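Local coordinates for Lin1840 protein (Listeria innocua serovar 6a, PDB 4ZOC), which probably hydrolyses terminal, non-reducing beta-D-glucosyl residues with release of beta-D-glucose, and takes part in the metabolism of beta-1,2-glucan, at residues Gly230-Met235 / Lys336-Leu341; Val298-Met303 / Leu330-Leu335; Ser177-Asn182 / Pro345-Lys350; Thr134-Leu139 / Asp170-Asp175. The protein carries 2 engineered substitutions. All coordinates share one frame; numbering follows the deposited sequence.

Contact 1: Gly230-Met235 / Lys336-Leu341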
loop_
_atom_site.group_PDB
_atom_site.type_symbol
_atom_site.label_atom_id
_atom_site.label_comp_id
_atom_site.label_asym_id
_atom_site.label_seq_id
_atom_site.Cartn_x
_atom_site.Cartn_y
_atom_site.Cartn_z
ATOM N N GLY A 230 -12.443 -9.306 28.271
ATOM C CA GLY A 230 -12.440 -8.502 29.488
ATOM C C GLY A 230 -11.348 -7.503 29.650
ATOM O O GLY A 230 -11.147 -7.010 30.778
ATOM N N ALA A 231 -10.607 -7.196 28.564
ATOM C CA ALA A 231 -9.546 -6.149 28.700
ATOM C C ALA A 231 -10.108 -4.887 29.328
ATOM O O ALA A 231 -11.153 -4.357 28.877
ATOM C CB ALA A 231 -8.918 -5.805 27.355
ATOM N N LYS A 232 -9.448 -4.368 30.359
ATOM C CA LYS A 232 -10.009 -3.214 31.057
ATOM C C LYS A 232 -9.988 -1.902 30.360
ATOM O O LYS A 232 -10.924 -1.114 30.548
ATOM C CB LYS A 232 -9.436 -3.106 32.457
ATOM C CG LYS A 232 -9.963 -4.237 33.381
ATOM C CD LYS A 232 -11.310 -3.842 33.908
ATOM C CE LYS A 232 -12.014 -4.834 34.773
ATOM N NZ LYS A 232 -13.388 -4.260 35.015
ATOM N N LEU A 233 -8.923 -1.587 29.599
ATOM C CA LEU A 233 -8.798 -0.299 28.938
ATOM C C LEU A 233 -8.554 -0.488 27.424
ATOM O O LEU A 233 -8.144 -1.565 27.007
ATOM C CB LEU A 233 -7.618 0.511 29.477
ATOM C CG LEU A 233 -7.676 1.007 30.941
ATOM C CD1 LEU A 233 -7.243 -0.064 31.913
ATOM C CD2 LEU A 233 -6.805 2.266 31.076
ATOM N N VAL A 234 -8.808 0.542 26.654
ATOM C CA VAL A 234 -8.416 0.630 25.263
ATOM C C VAL A 234 -7.657 1.922 25.066
ATOM O O VAL A 234 -7.989 2.940 25.676
ATOM C CB VAL A 234 -9.642 0.556 24.351
ATOM C CG1 VAL A 234 -9.276 0.748 22.867
ATOM C CG2 VAL A 234 -10.299 -0.779 24.525
ATOM N N MET A 235 -6.658 1.924 24.181
ATOM C CA MET A 235 -5.897 3.136 23.889
ATOM C C MET A 235 -6.120 3.523 22.426
ATOM O O MET A 235 -6.199 2.632 21.559
ATOM C CB MET A 235 -4.373 2.903 24.113
ATOM C CG MET A 235 -3.484 4.066 23.718
ATOM S SD MET A 235 -1.730 3.704 23.729
ATOM C CE MET A 235 -1.475 3.440 25.492
ATOM N N LYS A 336 -10.391 2.578 39.038
ATOM C CA LYS A 336 -9.641 2.643 40.261
ATOM C C LYS A 336 -10.288 1.706 41.252
ATOM O O LYS A 336 -9.599 0.984 42.000
ATOM C CB LYS A 336 -9.554 4.039 40.812
ATOM C CG LYS A 336 -8.783 4.970 39.929
ATOM C CD LYS A 336 -8.802 6.425 40.277
ATOM C CE LYS A 336 -7.667 7.081 39.501
ATOM N NZ LYS A 336 -7.491 8.518 39.745
ATOM N N ASN A 337 -11.615 1.661 41.234
ATOM C CA ASN A 337 -12.359 0.732 42.129
ATOM C C ASN A 337 -12.126 -0.744 41.822
ATOM O O ASN A 337 -11.917 -1.529 42.739
ATOM C CB ASN A 337 -13.850 1.118 42.163
ATOM C CG ASN A 337 -14.606 0.565 43.370
ATOM O OD1 ASN A 337 -14.080 0.433 44.490
ATOM N ND2 ASN A 337 -15.846 0.265 43.141
ATOM N N ASP A 338 -12.081 -1.087 40.522
ATOM C CA ASP A 338 -11.777 -2.393 40.033
ATOM C C ASP A 338 -10.426 -2.862 40.511
ATOM O O ASP A 338 -10.249 -4.045 40.742
ATOM C CB ASP A 338 -11.864 -2.434 38.484
ATOM C CG ASP A 338 -13.308 -2.336 37.964
ATOM O OD1 ASP A 338 -14.290 -2.394 38.749
ATOM O OD2 ASP A 338 -13.490 -2.234 36.748
ATOM N N LEU A 339 -9.467 -1.939 40.639
ATOM C CA LEU A 339 -8.082 -2.256 41.083
ATOM C C LEU A 339 -7.972 -2.260 42.644
ATOM O O LEU A 339 -6.936 -2.565 43.202
ATOM C CB LEU A 339 -7.106 -1.275 40.485
ATOM C CG LEU A 339 -6.951 -1.349 38.958
ATOM C CD1 LEU A 339 -6.422 -0.046 38.435
ATOM C CD2 LEU A 339 -6.004 -2.488 38.663
ATOM N N GLY A 340 -9.063 -1.934 43.337
ATOM C CA GLY A 340 -9.060 -1.972 44.804
ATOM C C GLY A 340 -8.432 -0.745 45.449
ATOM O O GLY A 340 -8.163 -0.750 46.667
ATOM N N LEU A 341 -8.225 0.319 44.675
ATOM C CA LEU A 341 -7.470 1.492 45.147
ATOM C C LEU A 341 -8.137 2.238 46.255
ATOM O O LEU A 341 -7.442 2.914 46.991
ATOM C CB LEU A 341 -7.098 2.432 43.989
ATOM C CG LEU A 341 -6.247 1.682 42.954
ATOM C CD1 LEU A 341 -5.988 2.726 41.806
ATOM C CD2 LEU A 341 -4.935 1.090 43.502
#
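A single salt bridge spans the gap between Gly230-Met235 and Lys336-Leu341: Lys232 NZ lies 2.7 Å from Asp338 OD2 and donates a hydrogen bond to it. The ammonium approaches from above the carboxylate, 54° out of its plane. Lys232 is bent at chi2 (-82°) and extended beyond, and the bend turns its long outer arm across to the acid. Its methylene CE follows the nitrogen in, 3.6 Å from Asp338 OD2, and completes the close part of the contact. The rest is loose. The backbones stay well apart, with 9.2 Å between Lys232 CA and Asp338 CA, and both charged residues are partly exposed, so the pair works at the surface. On the inner side the leucines are buried, but against other elements: Leu233 rests on Met89 and Val266, Leu339 on Val87 and His132. Asp338 lies in the last turn of helix 322-338, two residues before the Schellman glycine Gly340. A carboxylate at a helix C-terminus would be electrostatically awkward, and the lysine probably eases this. Another Schellman glycine, Gly230, ends the helix before Lys232, which then leads into strand 233-236. The contact thus ties the entry of one barrel strand to the end of helix 322-338, at the pole where the strands begin, in the TIM barrel typical of glycoside hydrolase family 3.

Contact 2: Val298-Met303 / Leu330-Leu335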
loop_
_atom_site.group_PDB
_atom_site.type_symbol
_atom_site.label_atom_id
_atom_site.label_comp_id
_atom_site.label_asym_id
_atom_site.label_seq_id
_atom_site.Cartn_x
_atom_site.Cartn_y
_atom_site.Cartn_z
ATOM N N VAL A 298 -12.929 9.892 24.658
ATOM C CA VAL A 298 -11.573 9.736 25.183
ATOM C C VAL A 298 -11.648 10.239 26.628
ATOM O O VAL A 298 -11.996 11.379 26.852
ATOM C CB VAL A 298 -10.521 10.547 24.381
ATOM C CG1 VAL A 298 -9.179 10.460 25.070
ATOM C CG2 VAL A 298 -10.387 10.022 22.960
ATOM N N ASP A 299 -11.325 9.366 27.561
ATOM C CA ASP A 299 -11.438 9.664 28.981
ATOM C C ASP A 299 -10.224 10.263 29.602
ATOM O O ASP A 299 -10.320 10.871 30.668
ATOM C CB ASP A 299 -11.807 8.421 29.735
ATOM C CG ASP A 299 -13.103 7.817 29.220
ATOM O OD1 ASP A 299 -14.052 8.597 28.900
ATOM O OD2 ASP A 299 -13.198 6.579 29.230
ATOM N N LEU A 300 -9.059 10.021 28.996
ATOM C CA LEU A 300 -7.759 10.279 29.684
ATOM C C LEU A 300 -6.748 10.716 28.670
ATOM O O LEU A 300 -6.451 9.935 27.751
ATOM C CB LEU A 300 -7.336 8.990 30.417
ATOM C CG LEU A 300 -6.087 9.065 31.300
ATOM C CD1 LEU A 300 -6.104 10.240 32.308
ATOM C CD2 LEU A 300 -5.797 7.689 31.933
ATOM N N GLU A 301 -6.268 11.945 28.817
ATOM C CA GLU A 301 -5.348 12.598 27.911
ATOM C C GLU A 301 -3.927 12.364 28.381
ATOM O O GLU A 301 -3.541 12.789 29.473
ATOM C CB GLU A 301 -5.642 14.090 27.817
ATOM C CG GLU A 301 -4.687 14.835 26.878
ATOM C CD GLU A 301 -5.117 16.180 26.527
ATOM O OE1 GLU A 301 -6.085 16.665 27.146
ATOM O OE2 GLU A 301 -4.436 16.796 25.656
ATOM N N MET A 302 -3.175 11.624 27.554
ATOM C CA MET A 302 -1.852 11.234 27.950
ATOM C C MET A 302 -0.818 12.343 27.642
ATOM O O MET A 302 -0.400 12.543 26.480
ATOM C CB MET A 302 -1.456 9.953 27.197
ATOM C CG MET A 302 -0.064 9.471 27.568
ATOM S SD MET A 302 0.523 7.970 26.733
ATOM C CE MET A 302 -0.625 6.718 27.322
ATOM N N MET A 303 -0.424 13.108 28.685
ATOM C CA MET A 303 0.749 14.063 28.591
ATOM C C MET A 303 0.643 15.264 27.678
ATOM O O MET A 303 1.603 15.898 27.311
ATOM C CB MET A 303 2.010 13.279 28.351
ATOM C CG MET A 303 2.593 12.757 29.667
ATOM S SD MET A 303 3.098 14.105 30.813
ATOM C CE MET A 303 4.585 14.695 30.002
ATOM N N LEU A 330 -16.527 8.958 35.881
ATOM C CA LEU A 330 -17.068 7.749 36.419
ATOM C C LEU A 330 -16.286 6.547 35.887
ATOM O O LEU A 330 -15.967 5.635 36.629
ATOM C CB LEU A 330 -18.532 7.591 36.078
ATOM C CG LEU A 330 -19.190 6.335 36.663
ATOM C CD1 LEU A 330 -19.013 6.166 38.166
ATOM C CD2 LEU A 330 -20.665 6.351 36.283
ATOM N N ARG A 331 -15.971 6.533 34.587
ATOM C CA ARG A 331 -15.116 5.437 34.118
ATOM C C ARG A 331 -13.712 5.322 34.816
ATOM O O ARG A 331 -13.263 4.195 35.196
ATOM C CB ARG A 331 -15.043 5.458 32.583
ATOM C CG ARG A 331 -16.367 5.087 31.939
ATOM C CD ARG A 331 -16.292 4.855 30.406
ATOM N NE ARG A 331 -16.099 6.078 29.670
ATOM C CZ ARG A 331 -17.058 6.844 29.139
ATOM N NH1 ARG A 331 -16.738 7.941 28.463
ATOM N NH2 ARG A 331 -18.326 6.488 29.244
ATOM N N MET A 332 -13.081 6.459 35.031
ATOM C CA MET A 332 -11.780 6.541 35.721
ATOM C C MET A 332 -11.928 5.996 37.156
ATOM O O MET A 332 -11.145 5.196 37.647
ATOM C CB MET A 332 -11.262 7.986 35.695
ATOM C CG MET A 332 -10.614 8.447 34.370
ATOM S SD MET A 332 -9.049 7.539 34.094
ATOM C CE MET A 332 -8.007 8.384 35.318
ATOM N N LEU A 333 -12.969 6.469 37.851
ATOM C CA LEU A 333 -13.154 6.040 39.232
ATOM C C LEU A 333 -13.489 4.542 39.271
ATOM O O LEU A 333 -12.960 3.828 40.151
ATOM C CB LEU A 333 -14.241 6.858 39.880
ATOM C CG LEU A 333 -13.858 8.199 40.487
ATOM C CD1 LEU A 333 -12.597 8.882 40.081
ATOM C CD2 LEU A 333 -15.067 9.122 40.647
ATOM N N ASN A 334 -14.299 4.044 38.315
ATOM C CA ASN A 334 -14.648 2.596 38.227
ATOM C C ASN A 334 -13.381 1.748 38.016
ATOM O O ASN A 334 -13.231 0.787 38.675
ATOM C CB ASN A 334 -15.636 2.243 37.086
ATOM C CG ASN A 334 -17.088 2.531 37.444
ATOM O OD1 ASN A 334 -17.414 2.721 38.601
ATOM N ND2 ASN A 334 -17.933 2.630 36.444
ATOM N N LEU A 335 -12.458 2.163 37.137
ATOM C CA LEU A 335 -11.144 1.494 37.014
ATOM C C LEU A 335 -10.407 1.435 38.341
ATOM O O LEU A 335 -9.863 0.375 38.728
ATOM C CB LEU A 335 -10.309 2.180 35.952
ATOM C CG LEU A 335 -8.856 1.689 35.815
ATOM C CD1 LEU A 335 -8.783 0.219 35.483
ATOM C CD2 LEU A 335 -8.090 2.523 34.790
#
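Asp299 and Arg331 meet almost at right angles, with the guanidinium presented side-on to the carboxylate. Two nitrogens do the gripping, one to each oxygen: Arg331 NH1 donates to Asp299 OD1 at 2.8 Å, and Arg331 NE donates to Asp299 OD2 at 3.0 Å with an N-H...O angle of 168°. Both oxygens lie close to the guanidinium plane, yet the two flat groups are twisted 35° against each other. Both oxygens are met on their syn side, OD1 on its lone pair and OD2 with the donor tilted out of the carboxylate plane, in keeping with the twist. The arginine chain folds at chi3 (-71°), which turns its NE edge to the acid. A second pair sits beside this one. Leu300 and Met332 also cross at about a right angle, the sulfur Met332 SD packing 3.9 Å from the methyl Leu300 CD2 and Met332 CE lying 4.0 Å from Leu300 CD1. The two pairs fasten helix 322-338 to the 298-303 segment, which carries strand 301-302, the last strand of the TIM barrel. Asp299 OD2 also binds Arg258 in a salt bridge and accepts from Leu267 N in strand 266-268, the seventh of the barrel. With two arginines gathered round it, this buried carboxylate is probably held in its ionised form, and it links helix 322-338 to strand 266-268.

Contact 3: Ser177-Asn182 / Pro345-Lys350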
loop_
_atom_site.group_PDB
_atom_site.type_symbol
_atom_site.label_atom_id
_atom_site.label_comp_id
_atom_site.label_asym_id
_atom_site.label_seq_id
_atom_site.Cartn_x
_atom_site.Cartn_y
_atom_site.Cartn_z
ATOM N N SER A 177 -12.872 -9.645 37.190
ATOM C CA SER A 177 -13.805 -9.138 38.249
ATOM C C SER A 177 -13.176 -9.175 39.628
ATOM O O SER A 177 -13.802 -8.685 40.551
ATOM C CB SER A 177 -15.098 -9.983 38.244
ATOM O OG SER A 177 -14.838 -11.276 38.756
ATOM N N LYS A 178 -11.961 -9.738 39.770
ATOM C CA LYS A 178 -11.251 -9.849 41.019
ATOM C C LYS A 178 -9.921 -9.086 41.040
ATOM O O LYS A 178 -9.052 -9.398 41.837
ATOM C CB LYS A 178 -11.044 -11.330 41.351
ATOM C CG LYS A 178 -12.351 -12.088 41.682
ATOM C CD LYS A 178 -11.979 -13.520 41.997
ATOM C CE LYS A 178 -13.166 -14.474 42.190
ATOM N NZ LYS A 178 -14.273 -13.781 42.914
ATOM N N LEU A 179 -9.782 -8.035 40.236
ATOM C CA LEU A 179 -8.562 -7.236 40.244
ATOM C C LEU A 179 -8.394 -6.468 41.557
ATOM O O LEU A 179 -7.316 -5.922 41.857
ATOM C CB LEU A 179 -8.482 -6.350 38.991
ATOM C CG LEU A 179 -8.020 -7.135 37.749
ATOM C CD1 LEU A 179 -8.365 -6.397 36.480
ATOM C CD2 LEU A 179 -6.531 -7.468 37.805
ATOM N N ASN A 180 -9.468 -6.421 42.370
ATOM C CA ASN A 180 -9.352 -5.760 43.642
ATOM C C ASN A 180 -8.772 -6.664 44.705
ATOM O O ASN A 180 -8.318 -6.164 45.738
ATOM C CB ASN A 180 -10.688 -5.190 44.074
ATOM C CG ASN A 180 -11.695 -6.261 44.364
ATOM O OD1 ASN A 180 -11.816 -7.253 43.670
ATOM N ND2 ASN A 180 -12.406 -6.080 45.414
ATOM N N GLU A 181 -8.665 -7.963 44.406
ATOM C CA GLU A 181 -8.176 -8.999 45.354
ATOM C C GLU A 181 -6.899 -9.675 44.892
ATOM O O GLU A 181 -6.092 -10.028 45.690
ATOM C CB GLU A 181 -9.232 -10.135 45.517
ATOM C CG GLU A 181 -10.633 -9.743 45.987
ATOM C CD GLU A 181 -11.631 -10.918 45.969
ATOM O OE1 GLU A 181 -11.255 -12.063 45.621
ATOM O OE2 GLU A 181 -12.835 -10.705 46.281
ATOM N N ASN A 182 -6.760 -9.903 43.584
ATOM C CA ASN A 182 -5.645 -10.567 43.005
ATOM C C ASN A 182 -4.587 -9.497 42.624
ATOM O O ASN A 182 -4.488 -9.081 41.469
ATOM C CB ASN A 182 -6.098 -11.330 41.723
ATOM C CG ASN A 182 -7.125 -12.416 41.994
ATOM O OD1 ASN A 182 -7.908 -12.844 41.113
ATOM N ND2 ASN A 182 -7.170 -12.835 43.204
ATOM N N PRO A 345 -4.645 1.914 48.294
ATOM C CA PRO A 345 -4.111 2.723 47.199
ATOM C C PRO A 345 -2.682 2.327 46.789
ATOM O O PRO A 345 -2.210 2.837 45.797
ATOM C CB PRO A 345 -4.141 4.145 47.759
ATOM C CG PRO A 345 -4.279 3.998 49.230
ATOM C CD PRO A 345 -4.777 2.680 49.564
ATOM N N TYR A 346 -2.016 1.477 47.578
ATOM C CA TYR A 346 -0.683 0.971 47.293
ATOM C C TYR A 346 -0.662 -0.420 46.701
ATOM O O TYR A 346 0.425 -0.978 46.505
ATOM C CB TYR A 346 0.168 0.996 48.598
ATOM C CG TYR A 346 0.210 2.398 49.172
ATOM C CD1 TYR A 346 1.021 3.361 48.621
ATOM C CD2 TYR A 346 -0.598 2.773 50.263
ATOM C CE1 TYR A 346 1.003 4.662 49.060
ATOM C CE2 TYR A 346 -0.626 4.073 50.704
ATOM C CZ TYR A 346 0.183 5.009 50.111
ATOM O OH TYR A 346 0.199 6.274 50.566
ATOM N N ARG A 347 -1.861 -0.973 46.410
ATOM C CA ARG A 347 -2.061 -2.253 45.771
ATOM C C ARG A 347 -1.037 -3.304 46.200
ATOM O O ARG A 347 -0.292 -3.921 45.399
ATOM C CB ARG A 347 -2.133 -2.056 44.246
ATOM C CG ARG A 347 -2.920 -3.127 43.580
ATOM C CD ARG A 347 -3.654 -2.652 42.359
ATOM N NE ARG A 347 -4.410 -3.802 41.887
ATOM C CZ ARG A 347 -3.920 -4.787 41.136
ATOM N NH1 ARG A 347 -2.653 -4.794 40.742
ATOM N NH2 ARG A 347 -4.716 -5.787 40.811
ATOM N N GLY A 348 -1.039 -3.541 47.507
ATOM C CA GLY A 348 -0.318 -4.660 48.064
ATOM C C GLY A 348 1.066 -4.362 48.599
ATOM O O GLY A 348 1.616 -5.175 49.279
ATOM N N LEU A 349 1.606 -3.183 48.341
ATOM C CA LEU A 349 2.977 -2.948 48.603
ATOM C C LEU A 349 3.346 -2.250 49.926
ATOM O O LEU A 349 4.496 -2.255 50.310
ATOM C CB LEU A 349 3.568 -2.143 47.473
ATOM C CG LEU A 349 3.542 -2.776 46.079
ATOM C CD1 LEU A 349 4.505 -1.947 45.186
ATOM C CD2 LEU A 349 3.925 -4.233 46.113
ATOM N N LYS A 350 2.414 -1.549 50.554
ATOM C CA LYS A 350 2.818 -0.568 51.606
ATOM C C LYS A 350 3.601 -1.219 52.715
ATOM O O LYS A 350 4.645 -0.656 53.164
ATOM C CB LYS A 350 1.599 0.145 52.208
ATOM C CG LYS A 350 1.939 1.359 53.092
ATOM C CD LYS A 350 2.677 2.440 52.323
ATOM C CE LYS A 350 2.415 3.836 52.907
ATOM N NZ LYS A 350 3.676 4.551 53.167
#
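The guanidinium of Arg347 takes the backbone oxygen of Leu179 at its edge, while Asn182 O approaches obliquely, 3.4 Å from Arg347 NH2. A second flat group, the ring of Tyr346, belongs to the same loop and has Lys350 CD 3.8 Å above one face, over its centre. Both aromatic and arginine stand in a type I' beta turn from Tyr346 to Leu349, closed by the bond from Leu349 N to Tyr346 O. Arg347 occupies the second position of that turn with positive phi and is followed by Gly348. Asp344 braces the turn by accepting from Tyr346 N and Gly348 N. The arginine then stretches across to the loop that joins helix 158-173 to strand 187-193 in the TIM barrel. Its CG lies opposite the backbone N (chi1 -154°), and the chain bends at chi2 alone. All three nitrogens are used on main-chain oxygens: Arg347 NE binds Leu339 O, NH1 binds Gln185 O and NH2 binds Leu179 O. A buried cation is thus matched by neutral carbonyl groups, and the loop before strand 187-193 and the end of helix 322-338 are drawn to one side chain. In the acceptor loop, Lys178 O takes Glu181 N and Asn182 N. The bond across is nearly straight: Arg347 NH2 reaches Leu179 O at 2.8 Å, in the carbonyl plane and on a lone pair, with an N-H...O angle of 173°.

Contact 4: Thr134-Leu139 / Asp170-Asp175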
loop_
_atom_site.group_PDB
_atom_site.type_symbol
_atom_site.label_atom_id
_atom_site.label_comp_id
_atom_site.label_asym_id
_atom_site.label_seq_id
_atom_site.Cartn_x
_atom_site.Cartn_y
_atom_site.Cartn_z
ATOM N N THR A 134 -0.992 -2.192 32.317
ATOM C CA THR A 134 -0.033 -2.180 31.234
ATOM C C THR A 134 -0.663 -1.866 29.901
ATOM O O THR A 134 -1.765 -2.350 29.605
ATOM C CB THR A 134 0.723 -3.524 31.123
ATOM O OG1 THR A 134 1.649 -3.445 30.029
ATOM C CG2 THR A 134 -0.221 -4.771 30.847
ATOM N N PHE A 135 0.119 -1.180 29.070
ATOM C CA PHE A 135 -0.279 -0.813 27.714
ATOM C C PHE A 135 0.025 -1.968 26.742
ATOM O O PHE A 135 0.922 -1.861 25.859
ATOM C CB PHE A 135 0.396 0.438 27.311
ATOM C CG PHE A 135 0.080 1.677 28.206
ATOM C CD1 PHE A 135 -1.303 2.008 28.555
ATOM C CD2 PHE A 135 1.120 2.503 28.663
ATOM C CE1 PHE A 135 -1.558 3.083 29.311
ATOM C CE2 PHE A 135 0.826 3.658 29.361
ATOM C CZ PHE A 135 -0.516 3.934 29.663
ATOM N N SER A 136 -0.655 -3.073 26.975
ATOM C CA SER A 136 -0.509 -4.306 26.235
ATOM C C SER A 136 -1.783 -5.120 26.433
ATOM O O SER A 136 -2.449 -4.990 27.464
ATOM C CB SER A 136 0.728 -5.095 26.743
ATOM O OG SER A 136 0.832 -6.405 26.225
ATOM N N PRO A 137 -2.197 -5.921 25.447
ATOM C CA PRO A 137 -1.565 -6.313 24.179
ATOM C C PRO A 137 -1.683 -5.267 23.043
ATOM O O PRO A 137 -2.647 -4.507 22.942
ATOM C CB PRO A 137 -2.311 -7.567 23.811
ATOM C CG PRO A 137 -3.683 -7.334 24.338
ATOM C CD PRO A 137 -3.457 -6.636 25.662
ATOM N N MET A 138 -0.663 -5.254 22.157
ATOM C CA MET A 138 -0.744 -4.534 20.898
ATOM C C MET A 138 -1.300 -5.495 19.836
ATOM O O MET A 138 -0.688 -6.558 19.520
ATOM C CB MET A 138 0.656 -4.020 20.559
ATOM C CG MET A 138 0.729 -3.138 19.355
ATOM S SD MET A 138 0.856 -4.083 17.807
ATOM C CE MET A 138 1.589 -2.778 16.798
ATOM N N LEU A 139 -2.414 -5.112 19.258
ATOM C CA LEU A 139 -3.225 -6.000 18.389
ATOM C C LEU A 139 -3.412 -5.475 16.978
ATOM O O LEU A 139 -4.355 -5.838 16.274
ATOM C CB LEU A 139 -4.557 -6.300 19.054
ATOM C CG LEU A 139 -4.405 -7.051 20.389
ATOM C CD1 LEU A 139 -5.765 -7.184 21.066
ATOM C CD2 LEU A 139 -3.829 -8.459 20.163
ATOM N N ASP A 170 -5.688 -12.666 29.511
ATOM C CA ASP A 170 -5.893 -13.648 30.570
ATOM C C ASP A 170 -4.650 -13.708 31.505
ATOM O O ASP A 170 -4.762 -13.715 32.720
ATOM C CB ASP A 170 -6.159 -14.987 29.930
ATOM C CG ASP A 170 -6.499 -16.062 30.940
ATOM O OD1 ASP A 170 -7.096 -15.767 32.015
ATOM O OD2 ASP A 170 -6.177 -17.240 30.639
ATOM N N GLY A 171 -3.467 -13.731 30.912
ATOM C CA GLY A 171 -2.218 -13.740 31.681
ATOM C C GLY A 171 -2.042 -12.524 32.572
ATOM O O GLY A 171 -1.651 -12.621 33.783
ATOM N N TYR A 172 -2.339 -11.351 32.029
ATOM C CA TYR A 172 -2.155 -10.088 32.828
ATOM C C TYR A 172 -3.201 -9.988 33.925
ATOM O O TYR A 172 -2.869 -9.680 35.048
ATOM C CB TYR A 172 -2.260 -8.831 31.959
ATOM C CG TYR A 172 -1.149 -8.613 30.923
ATOM C CD1 TYR A 172 0.180 -8.609 31.291
ATOM C CD2 TYR A 172 -1.446 -8.250 29.598
ATOM C CE1 TYR A 172 1.175 -8.343 30.380
ATOM C CE2 TYR A 172 -0.414 -8.030 28.681
ATOM C CZ TYR A 172 0.885 -8.063 29.079
ATOM O OH TYR A 172 1.899 -7.820 28.167
ATOM N N GLN A 173 -4.464 -10.226 33.558
ATOM C CA GLN A 173 -5.567 -9.862 34.408
ATOM C C GLN A 173 -6.070 -11.002 35.287
ATOM O O GLN A 173 -6.697 -10.776 36.325
ATOM C CB GLN A 173 -6.750 -9.337 33.556
ATOM C CG GLN A 173 -6.431 -8.160 32.673
ATOM C CD GLN A 173 -7.611 -7.446 32.110
ATOM O OE1 GLN A 173 -7.520 -6.237 31.819
ATOM N NE2 GLN A 173 -8.716 -8.144 31.915
ATOM N N GLY A 174 -5.873 -12.213 34.859
ATOM C CA GLY A 174 -6.694 -13.330 35.382
ATOM C C GLY A 174 -8.181 -13.071 35.300
ATOM O O GLY A 174 -8.670 -12.632 34.270
ATOM N N ASP A 175 -8.904 -13.341 36.409
ATOM C CA ASP A 175 -10.314 -13.093 36.443
ATOM C C ASP A 175 -10.492 -11.597 36.678
ATOM O O ASP A 175 -10.207 -11.068 37.775
ATOM C CB ASP A 175 -11.001 -14.001 37.496
ATOM C CG ASP A 175 -12.443 -13.629 37.728
ATOM O OD1 ASP A 175 -12.979 -12.621 37.207
ATOM O OD2 ASP A 175 -13.049 -14.336 38.483
#
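Tyr172 is held at its hydroxyl and over its ring by two residues of Thr134-Leu139. Tyr172 OH and Ser136 OG share a short hydrogen bond of 2.6 Å, in which either may be the donor. The serine oxygen comes in at the edge of the ring, close to its plane and 3.2 Å from Tyr172 CE2. Over one face sits the methyl Thr134 CG2, 3.6 Å from the centroid of the Tyr172 ring and only 1° off its normal, a CH-pi contact placed squarely on the ring centre. Pro137 N closes in at the edge, 4.3 Å from Tyr172 CE2. Torsions sort the roles of Thr134: with OG1 opposite the backbone N (chi1 180°), the hydroxyl turns to Val92 O, and the methyl is left for the tyrosine. The backbone around Ser136 probably sets its place. Phe135 before it is the centre of an inverse gamma turn, and the peptide bond to Pro137 after it is cis, consistent with a change of course on both sides of the residue that meets the phenol. Bonds from Ser136 to Cys189 and from Thr134 to Ala187 join this backbone to strand 187-193. The aromatic side chain also packs on Met118, Ala119 and Ser122 of helix 112-128 and on Ala188. The Tyr172 side chain thus fills the place where helices 112-128 and 158-173 meet strands 133-134 and 187-193 of the TIM barrel.

How the contacts relate
Contact 1 is the surface member of the set, a lone charged pair, while contacts 2, 3 and 4 are buried. Contacts 1 and 2 both use helix 322-338 and the parallel barrel sheet, and they touch through Leu233 and Leu335. Chemistry follows place: inside, a carboxylate is clasped by arginines in contact 2, an arginine is met by backbone carbonyls in contact 3, and contact 4 relies on an aromatic face and two hydroxyls. Bonds and packing between neighbouring residues knit them together. Gln173 of contact 4 bonds Gly230 O and Lys232 N of contact 1, Asp338 O of contact 1 packs against Leu179 CB of contact 3, and Phe135 packs against Met235 and Met302.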